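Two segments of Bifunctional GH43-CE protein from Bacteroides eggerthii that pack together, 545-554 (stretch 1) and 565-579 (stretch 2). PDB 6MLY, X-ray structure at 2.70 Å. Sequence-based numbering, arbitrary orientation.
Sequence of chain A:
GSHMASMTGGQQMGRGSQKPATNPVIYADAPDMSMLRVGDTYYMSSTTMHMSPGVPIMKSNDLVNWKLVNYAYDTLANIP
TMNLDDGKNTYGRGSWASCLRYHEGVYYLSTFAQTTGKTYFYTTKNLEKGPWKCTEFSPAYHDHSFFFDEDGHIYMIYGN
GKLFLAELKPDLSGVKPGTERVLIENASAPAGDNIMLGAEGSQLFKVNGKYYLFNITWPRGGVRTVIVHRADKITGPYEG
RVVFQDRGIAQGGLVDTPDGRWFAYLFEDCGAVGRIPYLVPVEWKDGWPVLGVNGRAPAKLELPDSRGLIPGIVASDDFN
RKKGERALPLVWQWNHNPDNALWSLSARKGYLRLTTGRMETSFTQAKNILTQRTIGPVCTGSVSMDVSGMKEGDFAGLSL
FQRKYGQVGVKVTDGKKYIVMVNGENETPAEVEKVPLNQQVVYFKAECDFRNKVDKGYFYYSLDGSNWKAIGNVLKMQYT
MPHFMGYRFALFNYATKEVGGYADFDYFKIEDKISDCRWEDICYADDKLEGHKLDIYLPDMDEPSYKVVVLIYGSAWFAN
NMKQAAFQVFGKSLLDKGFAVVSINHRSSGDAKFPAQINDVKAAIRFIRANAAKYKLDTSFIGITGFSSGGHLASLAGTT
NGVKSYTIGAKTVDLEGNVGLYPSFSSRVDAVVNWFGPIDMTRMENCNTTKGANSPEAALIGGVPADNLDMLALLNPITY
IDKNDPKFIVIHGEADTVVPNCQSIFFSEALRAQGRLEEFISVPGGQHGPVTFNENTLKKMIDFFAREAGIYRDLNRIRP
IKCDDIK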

# COMPACT_ATOMS: atom_id res chain seq x y z
N SER A 545 14.15 -17.12 -13.09
CA SER A 545 15.17 -16.29 -12.46
C SER A 545 15.55 -15.13 -13.39
O SER A 545 15.44 -15.23 -14.62
CB SER A 545 16.37 -17.12 -12.09
OG SER A 545 16.85 -17.85 -13.21
N TYR A 546 16.01 -14.03 -12.78
CA TYR A 546 16.43 -12.82 -13.48
C TYR A 546 17.83 -12.41 -13.01
O TYR A 546 18.16 -12.51 -11.83
CB TYR A 546 15.44 -11.68 -13.23
CG TYR A 546 14.04 -11.96 -13.69
CD1 TYR A 546 13.70 -11.93 -15.03
CD2 TYR A 546 13.04 -12.27 -12.77
CE1 TYR A 546 12.41 -12.19 -15.46
CE2 TYR A 546 11.74 -12.52 -13.18
CZ TYR A 546 11.43 -12.49 -14.53
OH TYR A 546 10.16 -12.74 -14.94
N LYS A 547 18.65 -11.94 -13.96
CA LYS A 547 19.97 -11.43 -13.64
C LYS A 547 19.79 -10.01 -13.09
O LYS A 547 18.84 -9.32 -13.47
CB LYS A 547 20.87 -11.55 -14.87
CG LYS A 547 20.71 -12.88 -15.60
CD LYS A 547 21.97 -13.43 -16.22
CE LYS A 547 21.80 -14.87 -16.66
NZ LYS A 547 23.08 -15.48 -17.07
N VAL A 548 20.67 -9.62 -12.17
CA VAL A 548 20.45 -8.45 -11.32
C VAL A 548 21.27 -7.27 -11.84
O VAL A 548 22.37 -7.46 -12.37
CB VAL A 548 20.80 -8.75 -9.85
CG1 VAL A 548 20.50 -7.57 -8.94
CG2 VAL A 548 20.09 -10.00 -9.35
N VAL A 549 20.73 -6.05 -11.68
CA VAL A 549 21.50 -4.82 -11.81
C VAL A 549 21.02 -3.84 -10.72
O VAL A 549 19.83 -3.58 -10.60
CB VAL A 549 21.40 -4.20 -13.22
CG1 VAL A 549 22.07 -2.84 -13.30
CG2 VAL A 549 21.97 -5.13 -14.29
N VAL A 550 22.00 -3.31 -9.97
CA VAL A 550 21.81 -2.42 -8.82
C VAL A 550 21.88 -0.96 -9.29
O VAL A 550 22.60 -0.65 -10.23
CB VAL A 550 22.88 -2.70 -7.75
CG1 VAL A 550 22.84 -1.70 -6.61
CG2 VAL A 550 22.77 -4.12 -7.22
N LEU A 551 21.13 -0.08 -8.62
CA LEU A 551 21.15 1.36 -8.89
C LEU A 551 21.49 2.12 -7.60
O LEU A 551 20.78 1.98 -6.60
CB LEU A 551 19.78 1.81 -9.40
CG LEU A 551 19.10 0.93 -10.45
CD1 LEU A 551 17.73 1.48 -10.81
CD2 LEU A 551 19.96 0.81 -11.71
N ILE A 552 22.55 2.93 -7.65
CA ILE A 552 22.86 3.89 -6.60
C ILE A 552 22.61 5.30 -7.15
O ILE A 552 22.78 5.56 -8.34
CB ILE A 552 24.29 3.70 -6.06
CG1 ILE A 552 24.58 2.23 -5.76
CG2 ILE A 552 24.53 4.59 -4.84
CD1 ILE A 552 25.92 1.98 -5.11
N TYR A 553 22.20 6.20 -6.25
CA TYR A 553 21.74 7.55 -6.59
C TYR A 553 22.85 8.56 -6.30
O TYR A 553 23.64 8.40 -5.36
CB TYR A 553 20.50 7.92 -5.79
CG TYR A 553 20.64 7.66 -4.31
CD1 TYR A 553 21.22 8.60 -3.47
CD2 TYR A 553 20.24 6.46 -3.75
CE1 TYR A 553 21.39 8.36 -2.11
CE2 TYR A 553 20.40 6.20 -2.40
CZ TYR A 553 20.97 7.15 -1.58
OH TYR A 553 21.13 6.89 -0.25
N GLY A 554 22.88 9.61 -7.13
CA GLY A 554 23.69 10.79 -6.90
C GLY A 554 23.10 11.67 -5.81
O GLY A 554 21.93 12.05 -5.88
N ALA A 565 14.48 7.91 -7.00
CA ALA A 565 14.95 8.81 -8.09
C ALA A 565 15.81 8.04 -9.10
O ALA A 565 15.75 8.31 -10.30
CB ALA A 565 15.72 9.98 -7.51
N ALA A 566 16.62 7.10 -8.59
CA ALA A 566 17.50 6.26 -9.41
C ALA A 566 16.67 5.37 -10.33
O ALA A 566 17.07 5.10 -11.47
CB ALA A 566 18.39 5.44 -8.51
N PHE A 567 15.52 4.90 -9.84
CA PHE A 567 14.65 4.00 -10.60
C PHE A 567 14.06 4.72 -11.82
O PHE A 567 14.03 4.16 -12.92
CB PHE A 567 13.54 3.43 -9.71
CG PHE A 567 12.70 2.39 -10.41
CD1 PHE A 567 13.24 1.14 -10.70
CD2 PHE A 567 11.40 2.66 -10.80
CE1 PHE A 567 12.48 0.18 -11.36
CE2 PHE A 567 10.65 1.70 -11.46
CZ PHE A 567 11.19 0.46 -11.74
N GLN A 568 13.61 5.96 -11.62
CA GLN A 568 12.94 6.72 -12.66
C GLN A 568 13.89 6.98 -13.83
O GLN A 568 13.44 7.15 -14.96
CB GLN A 568 12.37 8.02 -12.09
CG GLN A 568 11.12 7.81 -11.25
CD GLN A 568 10.74 9.03 -10.45
OE1 GLN A 568 10.65 10.13 -10.97
NE2 GLN A 568 10.51 8.83 -9.16
N VAL A 569 15.20 7.00 -13.55
CA VAL A 569 16.26 7.29 -14.53
C VAL A 569 16.60 6.03 -15.34
O VAL A 569 16.66 6.09 -16.57
CB VAL A 569 17.52 7.86 -13.85
CG1 VAL A 569 18.62 8.13 -14.86
CG2 VAL A 569 17.21 9.11 -13.04
N PHE A 570 16.86 4.91 -14.64
CA PHE A 570 17.34 3.66 -15.26
C PHE A 570 16.20 2.63 -15.38
O PHE A 570 15.98 2.08 -16.46
CB PHE A 570 18.47 3.05 -14.43
CG PHE A 570 19.63 3.97 -14.15
CD1 PHE A 570 20.43 4.44 -15.18
CD2 PHE A 570 19.93 4.36 -12.85
CE1 PHE A 570 21.50 5.29 -14.92
CE2 PHE A 570 21.00 5.20 -12.59
CZ PHE A 570 21.78 5.67 -13.63
N GLY A 571 15.51 2.39 -14.26
CA GLY A 571 14.55 1.30 -14.03
C GLY A 571 13.93 0.72 -15.30
O GLY A 571 14.21 -0.42 -15.66
N LYS A 572 13.06 1.51 -15.95
CA LYS A 572 12.22 1.03 -17.06
C LYS A 572 13.07 0.35 -18.14
O LYS A 572 12.72 -0.72 -18.63
CB LYS A 572 11.41 2.19 -17.65
N SER A 573 14.19 0.98 -18.51
CA SER A 573 15.01 0.56 -19.66
C SER A 573 15.70 -0.78 -19.38
O SER A 573 15.78 -1.64 -20.26
CB SER A 573 16.00 1.63 -20.04
OG SER A 573 16.65 2.14 -18.89
N LEU A 574 16.20 -0.95 -18.15
CA LEU A 574 16.80 -2.21 -17.72
C LEU A 574 15.75 -3.33 -17.69
O LEU A 574 16.03 -4.46 -18.09
CB LEU A 574 17.43 -2.04 -16.33
CG LEU A 574 18.84 -1.45 -16.30
CD1 LEU A 574 19.20 -0.99 -14.90
CD2 LEU A 574 19.85 -2.47 -16.80
N LEU A 575 14.54 -2.99 -17.22
CA LEU A 575 13.44 -3.95 -17.02
C LEU A 575 12.96 -4.53 -18.36
O LEU A 575 12.56 -5.69 -18.42
CB LEU A 575 12.29 -3.25 -16.28
CG LEU A 575 12.45 -3.15 -14.77
CD1 LEU A 575 11.55 -2.08 -14.18
CD2 LEU A 575 12.18 -4.49 -14.10
N ASP A 576 12.99 -3.72 -19.43
CA ASP A 576 12.54 -4.13 -20.77
C ASP A 576 13.52 -5.15 -21.37
O ASP A 576 13.12 -5.99 -22.18
CB ASP A 576 12.38 -2.93 -21.70
CG ASP A 576 11.28 -1.96 -21.30
OD1 ASP A 576 10.15 -2.42 -21.04
OD2 ASP A 576 11.57 -0.74 -21.26
N LYS A 577 14.80 -5.07 -21.00
CA LYS A 577 15.85 -5.95 -21.53
C LYS A 577 15.78 -7.34 -20.87
O LYS A 577 16.24 -8.32 -21.46
CB LYS A 577 17.24 -5.34 -21.31
CG LYS A 577 18.37 -6.01 -22.07
CD LYS A 577 18.27 -5.88 -23.58
CE LYS A 577 19.53 -6.33 -24.29
NZ LYS A 577 19.39 -6.29 -25.77
N GLY A 578 15.21 -7.40 -19.65
CA GLY A 578 15.00 -8.65 -18.90
C GLY A 578 15.80 -8.72 -17.61
O GLY A 578 16.05 -9.82 -17.10
N PHE A 579 16.19 -7.56 -17.06
CA PHE A 579 17.01 -7.48 -15.85
C PHE A 579 16.13 -7.21 -14.63
O PHE A 579 15.26 -6.34 -14.66
CB PHE A 579 18.06 -6.37 -15.97
CG PHE A 579 19.29 -6.74 -16.76
CD1 PHE A 579 19.53 -6.17 -18.01
CD2 PHE A 579 20.21 -7.64 -16.25
CE1 PHE A 579 20.66 -6.51 -18.73
CE2 PHE A 579 21.34 -7.97 -16.98
CZ PHE A 579 21.56 -7.41 -18.21

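The contact is an apolar packing of a β-strand against an α-helix, closed at the helix's C-terminal end by Phe579, and no hydrogen bond crosses between the two stretches. Strand 546-552 and helix 565-577 approach to 8.1 Å between axes and run in roughly opposite directions, at 141°, so that the start of the strand lies by the end of the helix and Tyr553 lies by Ala566. Together the stretches bury 520 Å² of surface.

From 548 to 551 the strand alternates: Val549 and Leu551 direct their CA-to-CB bonds toward the second stretch, whereas Val548 and Val550 point away and contribute almost nothing to the buried area. Tyr546, at the start of the strand, breaks this pattern by pointing toward the second stretch, and Lys547 meets Phe579.

Leu551 is the centre of the contact and has the largest area covered by the other stretch. Its chi1 is in m and its chi2 in t, and both methyl groups lie against Phe570. Leu551 CD1 lies 4.0 Å from Phe570 CB, 3.7 Å from Ala566 O and 4.0 Å from Phe567 CA; Leu551 CD2 lies 3.7 Å from Phe570 CD2 and 3.7 Å from Leu574 CD1. The methyl of Ala566 packs against the strand: Leu551 CB is 4.0 Å from Ala566 CB, and Tyr553 CB is 4.2 Å from Ala566 CB. The tyrosine ring leads away from the helix, and its hydroxyl is hydrogen-bonded elsewhere in the structure.

The helix surface met by Leu551 is not regular. A wider pi-type turn spans 567-571, and the bond from Gly571 N to Phe567 O, at 2.7 Å, is weak. Gly571 itself has no room for a side chain, since an ideal CB would come within 2.5 Å of Phe567 O. Two residues further on, Ser573 OG donates a hydrogen bond of 2.5 Å to Phe570 O, within the helix and out of reach of the strand.

Val549 joins the helix to the segment that follows it. Val549 CG1 packs 3.8 Å from Leu574 CD1, so this leucine methyl touches both Val549 and Leu551. Val549 CG2 sits over one face of the Phe579 ring, 4.0 Å from the centroid and 27° off the ring normal, in a CH-pi contact.

After the helix the chain passes through Gly578, the first residue to leave helical geometry, with a positive phi of 116°; at its backbone angles a CB would be jammed against the preceding carbonyl oxygen, which calls for glycine. Beyond it, Phe579 comes alongside Lys547, with their CA atoms 5.4 Å apart. Lys547 O lies 3.5 Å from Phe579 CA in a CA-H...O contact with an angle of 128° at the hydrogen. Lys547 CB is 4.2 Å from Phe579 CE2, but the lysine side chain then leads away. Next to this pair, Gly578 O approaches the edge of the Tyr546 ring, 3.8 Å from Tyr546 CD1.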